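Beta-mannosidase (Trichoderma harzianum, PDB 4CVU) probably hydrolyses terminal beta-linked mannose residues from mannosides and manno-oligosaccharides, as a fungal member of glycoside hydrolase family 2. Local coordinates at residues A[241-246]-A[541-546]; A[356-361]-A[370-375]. All blocks are in the same frame, centred on the assembly; numbering follows the deposited sequence.

Contact 1 (A[241-246]-A[541-546]). With NAG (2-acetamido-2-deoxy-beta-D-glucopyranose), chain F.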
ATOM      1  N   PHE A 241     -44.611 -15.236 -30.606  1.00 48.54           N
ATOM      2  CA  PHE A 241     -43.452 -16.097 -30.710  1.00 48.81           C
ATOM      3  C   PHE A 241     -42.123 -15.328 -30.622  1.00 46.61           C
ATOM      4  O   PHE A 241     -42.079 -14.140 -30.876  1.00 49.11           O
ATOM      5  CB  PHE A 241     -43.507 -16.885 -32.013  1.00 52.17           C
ATOM      6  CG  PHE A 241     -42.368 -17.852 -32.172  1.00 53.29           C
ATOM      7  CD1 PHE A 241     -42.297 -18.989 -31.390  1.00 54.88           C
ATOM      8  CD2 PHE A 241     -41.337 -17.585 -33.042  1.00 54.11           C
ATOM      9  CE1 PHE A 241     -41.244 -19.869 -31.529  1.00 55.85           C
ATOM     10  CE2 PHE A 241     -40.281 -18.454 -33.170  1.00 55.36           C
ATOM     11  CZ  PHE A 241     -40.242 -19.601 -32.420  1.00 53.66           C
ATOM     12  N   ASN A 242     -41.050 -16.010 -30.293  1.00 44.41           N
ATOM     13  CA  ASN A 242     -39.754 -15.376 -30.188  1.00 43.12           C
ATOM     14  C   ASN A 242     -39.318 -14.712 -31.482  1.00 42.47           C
ATOM     15  O   ASN A 242     -39.446 -15.281 -32.540  1.00 41.80           O
ATOM     16  CB  ASN A 242     -38.722 -16.415 -29.764  1.00 42.92           C
ATOM     17  CG  ASN A 242     -39.218 -17.302 -28.639  1.00 44.28           C
ATOM     18  OD1 ASN A 242     -40.086 -18.139 -28.822  1.00 44.20           O
ATOM     19  ND2 ASN A 242     -38.663 -17.127 -27.489  1.00 42.34           N
ATOM     20  N   ASN A 243     -38.794 -13.501 -31.373  1.00 42.37           N
ATOM     21  CA  ASN A 243     -38.187 -12.804 -32.499  1.00 40.87           C
ATOM     22  C   ASN A 243     -39.176 -12.170 -33.499  1.00 40.49           C
ATOM     23  O   ASN A 243     -38.784 -11.625 -34.496  1.00 41.28           O
ATOM     24  CB  ASN A 243     -37.181 -13.716 -33.215  1.00 40.59           C
ATOM     25  CG  ASN A 243     -35.912 -13.950 -32.401  1.00 43.17           C
ATOM     26  OD1 ASN A 243     -34.930 -13.283 -32.629  1.00 46.28           O
ATOM     27  ND2 ASN A 243     -35.944 -14.837 -31.453  1.00 39.43           N
ATOM     28  N   PHE A 244     -40.470 -12.225 -33.205  1.00 42.36           N
ATOM     29  CA  PHE A 244     -41.505 -11.631 -34.057  1.00 41.97           C
ATOM     30  C   PHE A 244     -42.356 -10.645 -33.234  1.00 43.17           C
ATOM     31  O   PHE A 244     -42.648 -10.886 -32.043  1.00 41.35           O
ATOM     32  CB  PHE A 244     -42.399 -12.723 -34.671  1.00 42.57           C
ATOM     33  CG  PHE A 244     -41.699 -13.573 -35.691  1.00 41.38           C
ATOM     34  CD1 PHE A 244     -41.010 -14.689 -35.310  1.00 42.53           C
ATOM     35  CD2 PHE A 244     -41.721 -13.238 -37.032  1.00 42.81           C
ATOM     36  CE1 PHE A 244     -40.348 -15.485 -36.235  1.00 43.81           C
ATOM     37  CE2 PHE A 244     -41.056 -14.014 -37.968  1.00 43.48           C
ATOM     38  CZ  PHE A 244     -40.357 -15.132 -37.573  1.00 43.09           C
ATOM     39  N   ALA A 245     -42.693  -9.515 -33.849  1.00 42.76           N
ATOM     40  CA  ALA A 245     -43.443  -8.465 -33.169  1.00 43.62           C
ATOM     41  C   ALA A 245     -44.824  -8.995 -32.770  1.00 45.01           C
ATOM     42  O   ALA A 245     -45.541  -9.473 -33.624  1.00 45.19           O
ATOM     43  CB  ALA A 245     -43.606  -7.281 -34.089  1.00 44.62           C
ATOM     44  N   PRO A 246     -45.165  -8.964 -31.466  1.00 45.12           N
ATOM     45  CA  PRO A 246     -46.469  -9.474 -31.063  1.00 47.23           C
ATOM     46  C   PRO A 246     -47.625  -8.506 -31.366  1.00 46.70           C
ATOM     47  O   PRO A 246     -47.412  -7.349 -31.750  1.00 46.38           O
ATOM     48  CB  PRO A 246     -46.310  -9.688 -29.553  1.00 47.67           C
ATOM     49  CG  PRO A 246     -45.224  -8.770 -29.128  1.00 46.97           C
ATOM     50  CD  PRO A 246     -44.297  -8.688 -30.303  1.00 46.74           C
ATOM     51  N   ASN A 541     -24.971 -10.684 -38.826  1.00 38.91           N
ATOM     52  CA  ASN A 541     -25.680 -10.026 -39.921  1.00 41.18           C
ATOM     53  C   ASN A 541     -27.173 -10.344 -40.018  1.00 42.47           C
ATOM     54  O   ASN A 541     -27.823 -10.029 -41.031  1.00 45.90           O
ATOM     55  CB  ASN A 541     -24.986 -10.359 -41.245  1.00 41.82           C
ATOM     56  CG  ASN A 541     -23.636  -9.692 -41.358  1.00 41.82           C
ATOM     57  OD1 ASN A 541     -23.480  -8.545 -40.978  1.00 41.99           O
ATOM     58  ND2 ASN A 541     -22.659 -10.409 -41.849  1.00 43.04           N
ATOM     59  N   GLY A 542     -27.720 -10.923 -38.951  1.00 42.41           N
ATOM     60  CA  GLY A 542     -29.132 -11.230 -38.889  1.00 42.80           C
ATOM     61  C   GLY A 542     -29.480 -12.590 -39.444  1.00 43.23           C
ATOM     62  O   GLY A 542     -28.589 -13.346 -39.890  1.00 41.98           O
ATOM     63  N   TRP A 543     -30.783 -12.888 -39.414  1.00 42.74           N
ATOM     64  CA  TRP A 543     -31.315 -14.167 -39.894  1.00 43.88           C
ATOM     65  C   TRP A 543     -32.094 -14.029 -41.206  1.00 46.18           C
ATOM     66  O   TRP A 543     -32.715 -13.003 -41.486  1.00 45.85           O
ATOM     67  CB  TRP A 543     -32.213 -14.815 -38.846  1.00 44.05           C
ATOM     68  CG  TRP A 543     -33.278 -13.963 -38.238  1.00 44.37           C
ATOM     69  CD1 TRP A 543     -33.161 -13.203 -37.102  1.00 43.99           C
ATOM     70  CD2 TRP A 543     -34.644 -13.806 -38.675  1.00 43.37           C
ATOM     71  NE1 TRP A 543     -34.345 -12.589 -36.824  1.00 43.20           N
ATOM     72  CE2 TRP A 543     -35.274 -12.947 -37.763  1.00 43.08           C
ATOM     73  CE3 TRP A 543     -35.391 -14.312 -39.742  1.00 44.25           C
ATOM     74  CZ2 TRP A 543     -36.619 -12.577 -37.896  1.00 43.74           C
ATOM     75  CZ3 TRP A 543     -36.721 -13.950 -39.868  1.00 43.71           C
ATOM     76  CH2 TRP A 543     -37.319 -13.088 -38.965  1.00 42.94           C
ATOM     77  N   LEU A 544     -32.042 -15.080 -42.007  1.00 48.27           N
ATOM     78  CA  LEU A 544     -32.868 -15.211 -43.214  1.00 48.16           C
ATOM     79  C   LEU A 544     -34.241 -15.857 -42.922  1.00 48.67           C
ATOM     80  O   LEU A 544     -35.234 -15.491 -43.543  1.00 48.51           O
ATOM     81  CB  LEU A 544     -32.128 -16.056 -44.251  1.00 48.86           C
ATOM     82  CG  LEU A 544     -30.690 -15.620 -44.582  1.00 49.58           C
ATOM     83  CD1 LEU A 544     -29.961 -16.703 -45.352  1.00 48.73           C
ATOM     84  CD2 LEU A 544     -30.697 -14.333 -45.390  1.00 48.87           C
ATOM     85  N   GLU A 545     -34.280 -16.847 -42.025  1.00 49.61           N
ATOM     86  CA  GLU A 545     -35.530 -17.527 -41.618  1.00 51.24           C
ATOM     87  C   GLU A 545     -35.441 -17.940 -40.151  1.00 49.02           C
ATOM     88  O   GLU A 545     -34.345 -18.225 -39.652  1.00 45.81           O
ATOM     89  CB  GLU A 545     -35.756 -18.838 -42.388  1.00 53.96           C
ATOM     90  CG  GLU A 545     -35.434 -18.825 -43.873  1.00 59.95           C
ATOM     91  CD  GLU A 545     -36.555 -18.248 -44.721  1.00 67.07           C
ATOM     92  OE1 GLU A 545     -37.662 -18.003 -44.184  1.00 67.94           O
ATOM     93  OE2 GLU A 545     -36.328 -18.045 -45.942  1.00 75.36           O
ATOM     94  N   ILE A 546     -36.592 -17.978 -39.489  1.00 45.04           N
ATOM     95  CA  ILE A 546     -36.735 -18.631 -38.203  1.00 45.37           C
ATOM     96  C   ILE A 546     -37.936 -19.567 -38.293  1.00 47.60           C
ATOM     97  O   ILE A 546     -39.053 -19.124 -38.512  1.00 47.74           O
ATOM     98  CB  ILE A 546     -36.952 -17.664 -37.051  1.00 44.79           C
ATOM     99  CG1 ILE A 546     -35.727 -16.742 -36.945  1.00 46.91           C
ATOM    100  CG2 ILE A 546     -37.136 -18.430 -35.755  1.00 43.50           C
ATOM    101  CD1 ILE A 546     -35.820 -15.706 -35.853  1.00 47.41           C
TER
HETATM  102  C1  NAG F1001     -34.771 -12.163 -46.303  1.00 46.55           C
HETATM  103  C2  NAG F1001     -35.758 -13.287 -46.679  1.00 51.54           C
HETATM  104  C3  NAG F1001     -35.080 -14.398 -47.451  1.00 51.50           C
HETATM  105  C4  NAG F1001     -34.316 -13.823 -48.614  1.00 52.17           C
HETATM  106  C5  NAG F1001     -33.340 -12.761 -48.103  1.00 50.61           C
HETATM  107  C6  NAG F1001     -32.590 -12.075 -49.244  1.00 48.92           C
HETATM  108  C7  NAG F1001     -37.604 -13.386 -45.065  1.00 53.31           C
HETATM  109  C8  NAG F1001     -38.199 -14.002 -43.817  1.00 51.53           C
HETATM  110  N2  NAG F1001     -36.418 -13.831 -45.499  1.00 51.71           N
HETATM  111  O3  NAG F1001     -36.105 -15.230 -47.927  1.00 55.84           O
HETATM  112  O4  NAG F1001     -33.627 -14.853 -49.270  1.00 57.46           O
HETATM  113  O5  NAG F1001     -34.088 -11.775 -47.460  1.00 47.48           O
HETATM  114  O6  NAG F1001     -31.558 -11.296 -48.685  1.00 48.01           O
HETATM  115  O7  NAG F1001     -38.209 -12.498 -45.647  1.00 55.86           O
HETATM  116  O   HOH W   1     -35.997 -10.773 -34.632  1.00 39.68           O

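Contact 2 (A[356-361]-A[370-375]). With NAG (2-acetamido-2-deoxy-beta-D-glucopyranose), chain F.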
ATOM      1  N   GLY A 356     -34.455  -9.407 -38.276  1.00 40.18           N
ATOM      2  CA  GLY A 356     -34.860  -9.972 -39.565  1.00 40.43           C
ATOM      3  C   GLY A 356     -34.685  -8.942 -40.637  1.00 41.81           C
ATOM      4  O   GLY A 356     -34.174  -7.830 -40.365  1.00 40.19           O
ATOM      5  N   ASN A 357     -35.127  -9.282 -41.854  1.00 42.64           N
ATOM      6  CA  ASN A 357     -34.903  -8.411 -43.008  1.00 44.58           C
ATOM      7  C   ASN A 357     -35.541  -7.029 -42.867  1.00 45.23           C
ATOM      8  O   ASN A 357     -36.616  -6.887 -42.284  1.00 43.92           O
ATOM      9  CB  ASN A 357     -35.472  -9.027 -44.289  1.00 46.30           C
ATOM     10  CG  ASN A 357     -34.703 -10.228 -44.785  1.00 48.55           C
ATOM     11  OD1 ASN A 357     -33.582 -10.499 -44.381  1.00 46.91           O
ATOM     12  ND2 ASN A 357     -35.331 -10.965 -45.686  1.00 52.61           N
ATOM     13  N   ILE A 358     -34.895  -6.034 -43.467  1.00 45.82           N
ATOM     14  CA  ILE A 358     -35.484  -4.726 -43.646  1.00 46.51           C
ATOM     15  C   ILE A 358     -36.623  -4.885 -44.647  1.00 47.09           C
ATOM     16  O   ILE A 358     -36.396  -5.316 -45.759  1.00 47.61           O
ATOM     17  CB  ILE A 358     -34.443  -3.689 -44.155  1.00 46.01           C
ATOM     18  CG1 ILE A 358     -33.295  -3.501 -43.148  1.00 45.06           C
ATOM     19  CG2 ILE A 358     -35.089  -2.343 -44.435  1.00 46.58           C
ATOM     20  CD1 ILE A 358     -33.679  -2.776 -41.877  1.00 44.77           C
ATOM     21  N   THR A 359     -37.834  -4.504 -44.250  1.00 49.13           N
ATOM     22  CA  THR A 359     -39.042  -4.751 -45.053  1.00 49.55           C
ATOM     23  C   THR A 359     -39.183  -3.780 -46.215  1.00 51.26           C
ATOM     24  O   THR A 359     -38.559  -2.711 -46.238  1.00 52.03           O
ATOM     25  CB  THR A 359     -40.308  -4.628 -44.188  1.00 51.16           C
ATOM     26  OG1 THR A 359     -40.515  -3.265 -43.832  1.00 53.76           O
ATOM     27  CG2 THR A 359     -40.201  -5.464 -42.901  1.00 51.08           C
ATOM     28  N   ASP A 360     -40.029  -4.130 -47.185  1.00 53.68           N
ATOM     29  CA  ASP A 360     -40.302  -3.230 -48.318  1.00 54.54           C
ATOM     30  C   ASP A 360     -40.819  -1.890 -47.817  1.00 54.10           C
ATOM     31  O   ASP A 360     -40.421  -0.841 -48.306  1.00 53.65           O
ATOM     32  CB  ASP A 360     -41.324  -3.850 -49.289  1.00 56.50           C
ATOM     33  CG  ASP A 360     -40.790  -5.050 -49.998  1.00 57.06           C
ATOM     34  OD1 ASP A 360     -39.576  -5.076 -50.259  1.00 61.64           O
ATOM     35  OD2 ASP A 360     -41.569  -5.969 -50.322  1.00 58.58           O
ATOM     36  N   ALA A 361     -41.707  -1.951 -46.826  1.00 54.59           N
ATOM     37  CA  ALA A 361     -42.205  -0.764 -46.131  1.00 53.64           C
ATOM     38  C   ALA A 361     -41.074   0.103 -45.572  1.00 53.49           C
ATOM     39  O   ALA A 361     -41.078   1.336 -45.701  1.00 53.12           O
ATOM     40  CB  ALA A 361     -43.155  -1.182 -45.009  1.00 53.92           C
ATOM     41  N   GLY A 370     -31.251  -4.549 -45.971  1.00 44.00           N
ATOM     42  CA  GLY A 370     -30.402  -5.390 -45.167  1.00 44.49           C
ATOM     43  C   GLY A 370     -31.201  -6.054 -44.066  1.00 43.64           C
ATOM     44  O   GLY A 370     -32.285  -6.598 -44.294  1.00 43.88           O
ATOM     45  N   ASN A 371     -30.633  -6.020 -42.862  1.00 41.85           N
ATOM     46  CA  ASN A 371     -31.290  -6.605 -41.712  1.00 41.90           C
ATOM     47  C   ASN A 371     -31.302  -5.624 -40.544  1.00 40.80           C
ATOM     48  O   ASN A 371     -30.367  -4.893 -40.324  1.00 38.98           O
ATOM     49  CB  ASN A 371     -30.553  -7.856 -41.275  1.00 41.11           C
ATOM     50  CG  ASN A 371     -30.970  -9.076 -42.030  1.00 43.12           C
ATOM     51  OD1 ASN A 371     -30.657  -9.224 -43.202  1.00 42.16           O
ATOM     52  ND2 ASN A 371     -31.695  -9.976 -41.345  1.00 41.82           N
ATOM     53  N   ASN A 372     -32.349  -5.690 -39.779  1.00 40.65           N
ATOM     54  CA  ASN A 372     -32.519  -4.836 -38.667  1.00 40.54           C
ATOM     55  C   ASN A 372     -31.555  -5.281 -37.626  1.00 39.78           C
ATOM     56  O   ASN A 372     -30.999  -6.372 -37.728  1.00 39.24           O
ATOM     57  CB  ASN A 372     -33.910  -5.037 -38.108  1.00 41.73           C
ATOM     58  CG  ASN A 372     -34.957  -4.355 -38.918  1.00 42.40           C
ATOM     59  OD1 ASN A 372     -35.206  -3.180 -38.758  1.00 44.41           O
ATOM     60  ND2 ASN A 372     -35.594  -5.101 -39.763  1.00 41.74           N
ATOM     61  N   TRP A 373     -31.357  -4.436 -36.638  1.00 37.75           N
ATOM     62  CA  TRP A 373     -30.814  -4.806 -35.323  1.00 36.86           C
ATOM     63  C   TRP A 373     -31.287  -3.728 -34.369  1.00 37.88           C
ATOM     64  O   TRP A 373     -30.617  -2.759 -34.201  1.00 37.55           O
ATOM     65  CB  TRP A 373     -29.282  -4.911 -35.330  1.00 35.87           C
ATOM     66  CG  TRP A 373     -28.702  -5.505 -34.118  1.00 34.72           C
ATOM     67  CD1 TRP A 373     -28.682  -4.982 -32.864  1.00 35.14           C
ATOM     68  CD2 TRP A 373     -28.061  -6.792 -34.023  1.00 36.16           C
ATOM     69  NE1 TRP A 373     -28.056  -5.851 -32.003  1.00 36.60           N
ATOM     70  CE2 TRP A 373     -27.679  -6.974 -32.684  1.00 34.98           C
ATOM     71  CE3 TRP A 373     -27.797  -7.792 -34.928  1.00 35.34           C
ATOM     72  CZ2 TRP A 373     -27.060  -8.113 -32.239  1.00 35.92           C
ATOM     73  CZ3 TRP A 373     -27.191  -8.951 -34.496  1.00 36.65           C
ATOM     74  CH2 TRP A 373     -26.808  -9.098 -33.133  1.00 35.50           C
ATOM     75  N   HIS A 374     -32.458  -3.911 -33.785  1.00 39.44           N
ATOM     76  CA  HIS A 374     -33.015  -2.977 -32.837  1.00 39.67           C
ATOM     77  C   HIS A 374     -33.998  -3.616 -31.857  1.00 40.00           C
ATOM     78  O   HIS A 374     -34.373  -4.739 -31.996  1.00 40.66           O
ATOM     79  CB  HIS A 374     -33.635  -1.745 -33.513  1.00 39.33           C
ATOM     80  CG  HIS A 374     -34.920  -2.011 -34.222  1.00 40.63           C
ATOM     81  ND1 HIS A 374     -34.980  -2.344 -35.554  1.00 40.73           N
ATOM     82  CD2 HIS A 374     -36.195  -1.980 -33.783  1.00 41.23           C
ATOM     83  CE1 HIS A 374     -36.232  -2.510 -35.902  1.00 40.96           C
ATOM     84  NE2 HIS A 374     -36.990  -2.296 -34.847  1.00 41.12           N
ATOM     85  N   PHE A 375     -34.409  -2.827 -30.883  1.00 40.22           N
ATOM     86  CA  PHE A 375     -35.309  -3.263 -29.860  1.00 41.03           C
ATOM     87  C   PHE A 375     -36.640  -2.498 -29.950  1.00 41.06           C
ATOM     88  O   PHE A 375     -36.650  -1.344 -30.360  1.00 42.39           O
ATOM     89  CB  PHE A 375     -34.652  -3.048 -28.508  1.00 39.81           C
ATOM     90  CG  PHE A 375     -33.544  -4.014 -28.199  1.00 41.79           C
ATOM     91  CD1 PHE A 375     -32.242  -3.772 -28.612  1.00 39.46           C
ATOM     92  CD2 PHE A 375     -33.803  -5.170 -27.465  1.00 39.52           C
ATOM     93  CE1 PHE A 375     -31.251  -4.662 -28.298  1.00 40.73           C
ATOM     94  CE2 PHE A 375     -32.800  -6.051 -27.143  1.00 38.86           C
ATOM     95  CZ  PHE A 375     -31.539  -5.815 -27.573  1.00 40.08           C
TER
HETATM   96  C1  NAG F1001     -34.771 -12.163 -46.303  1.00 46.55           C
HETATM   97  C2  NAG F1001     -35.758 -13.287 -46.679  1.00 51.54           C
HETATM   98  C3  NAG F1001     -35.080 -14.398 -47.451  1.00 51.50           C
HETATM   99  C4  NAG F1001     -34.316 -13.823 -48.614  1.00 52.17           C
HETATM  100  C5  NAG F1001     -33.340 -12.761 -48.103  1.00 50.61           C
HETATM  101  C6  NAG F1001     -32.590 -12.075 -49.244  1.00 48.92           C
HETATM  102  C7  NAG F1001     -37.604 -13.386 -45.065  1.00 53.31           C
HETATM  103  C8  NAG F1001     -38.199 -14.002 -43.817  1.00 51.53           C
HETATM  104  N2  NAG F1001     -36.418 -13.831 -45.499  1.00 51.71           N
HETATM  105  O3  NAG F1001     -36.105 -15.230 -47.927  1.00 55.84           O
HETATM  106  O4  NAG F1001     -33.627 -14.853 -49.270  1.00 57.46           O
HETATM  107  O5  NAG F1001     -34.088 -11.775 -47.460  1.00 47.48           O
HETATM  108  O6  NAG F1001     -31.558 -11.296 -48.685  1.00 48.01           O
HETATM  109  O7  NAG F1001     -38.209 -12.498 -45.647  1.00 55.86           O
HETATM  110  O   HOH W   2     -33.856  -5.472 -47.090  1.00 45.96           O

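Contact 1 (A[241-246]-A[541-546])
The type II beta turn F241-F244 packs on the short strand 545-546 and on W543 just before it, mainly through apolar side chains. The turn lies between strands 227-237 and 252-261 of the family 2 immunoglobulin-like beta-sandwich domain. Strand 545-546 pairs with strand 554-556, and a classic beta bulge sets L544 and E545 opposite V555. I546 is central to the contact. Its CG1 is anti to the carbonyl carbon (chi1 -61°), and CD1 beyond it lies 3.6 Å from N243 CB. The same methyl sits over the centre of the W543 ring, 3.4 Å above the plane. The CG2 branch of I546 goes to the edge of the F241 ring, 4.1 Å from CE2. F244 slides past I546 in the opposite direction, and its CE1 meets I546 CB. The tip of the F244 ring also reaches W543, with CZ 3.9 Å from CH2 and the two planes inclined at 54°. F522 of helix 506-528 also touches F241, N243 and I546. One water lies 2.9 Å from N243 O and accepts from W543 NE1, which also has a weak bond to S355 OG. The N-acetylglucosamine N2 donates to L544 O at 2.8 Å, with an N-H...O angle of 159°.

Contact 2 (A[356-361]-A[370-375])
A single beta bridge, N357 with N371, joins the loop leading into helix 360-365 to the loop leading into strand 374-377. It continues the antiparallel pairing of strands 351-354 and 374-377 past a classic beta bulge at W373 and H374. I358 N donates to G370 O at 2.8 Å, a nearly straight bond at 175°, with the donor above the carbonyl plane. G356 O accepts two hydrogen bonds, both from N372. N372 N comes in nearly along the C=O axis at 2.9 Å. N372 CG is anti to the carbonyl carbon and beside this backbone N (chi1 -77°), and from there ND2 adds a second bond to G356 O at 3.1 Å from above the carbonyl plane, while G356 O stays close to the amide plane of N372. The other end of this amide, OD1, accepts from Q362 NE2, so both polar atoms of the side chain are used and its rotation is fixed. I358 CD1 packs on the same amide, 3.6 Å from N372 CG. An alanine in place of N372 would probably leave G356 O with just the backbone donor of this pair, Q362 NE2 without its acceptor and I358 CD1 facing a gap. N371 OD1 and N357 OD1 lie 3.4 Å apart, two acceptors that R557 holds together: its NE donates to N371 and its NH2 to N357. N371 ND2 donates to S355 O. A water links the neighbouring pair, donating to I358 O and accepting from G370 N at 3.0 Å. T359 OG1 caps Q362 N at the helix start. N357 is glycosylated: its ND2 is bonded covalently to C1 of the N-acetylglucosamine, 1.5 Å away.

Overall arrangement
Contacts 1 and 2 have centres 10 Å apart on the same side of the chain's centre and touch directly. W543 O of contact 1 and N371 ND2 of contact 2 form a probable hydrogen bond of 3.2 Å. N541 O packs against N371 CG at 3.4 Å. The N-acetylglucosamine joins them a second time: it is carried by N357 of contact 2 and lies against L544 and E545 of contact 1. R557 NH2 is also hydrogen-bonded to this sugar. This sugar is a glycan on the enzyme itself, not a substrate in a pocket. A cadmium ion lies about 6 Å from the side chain of N372.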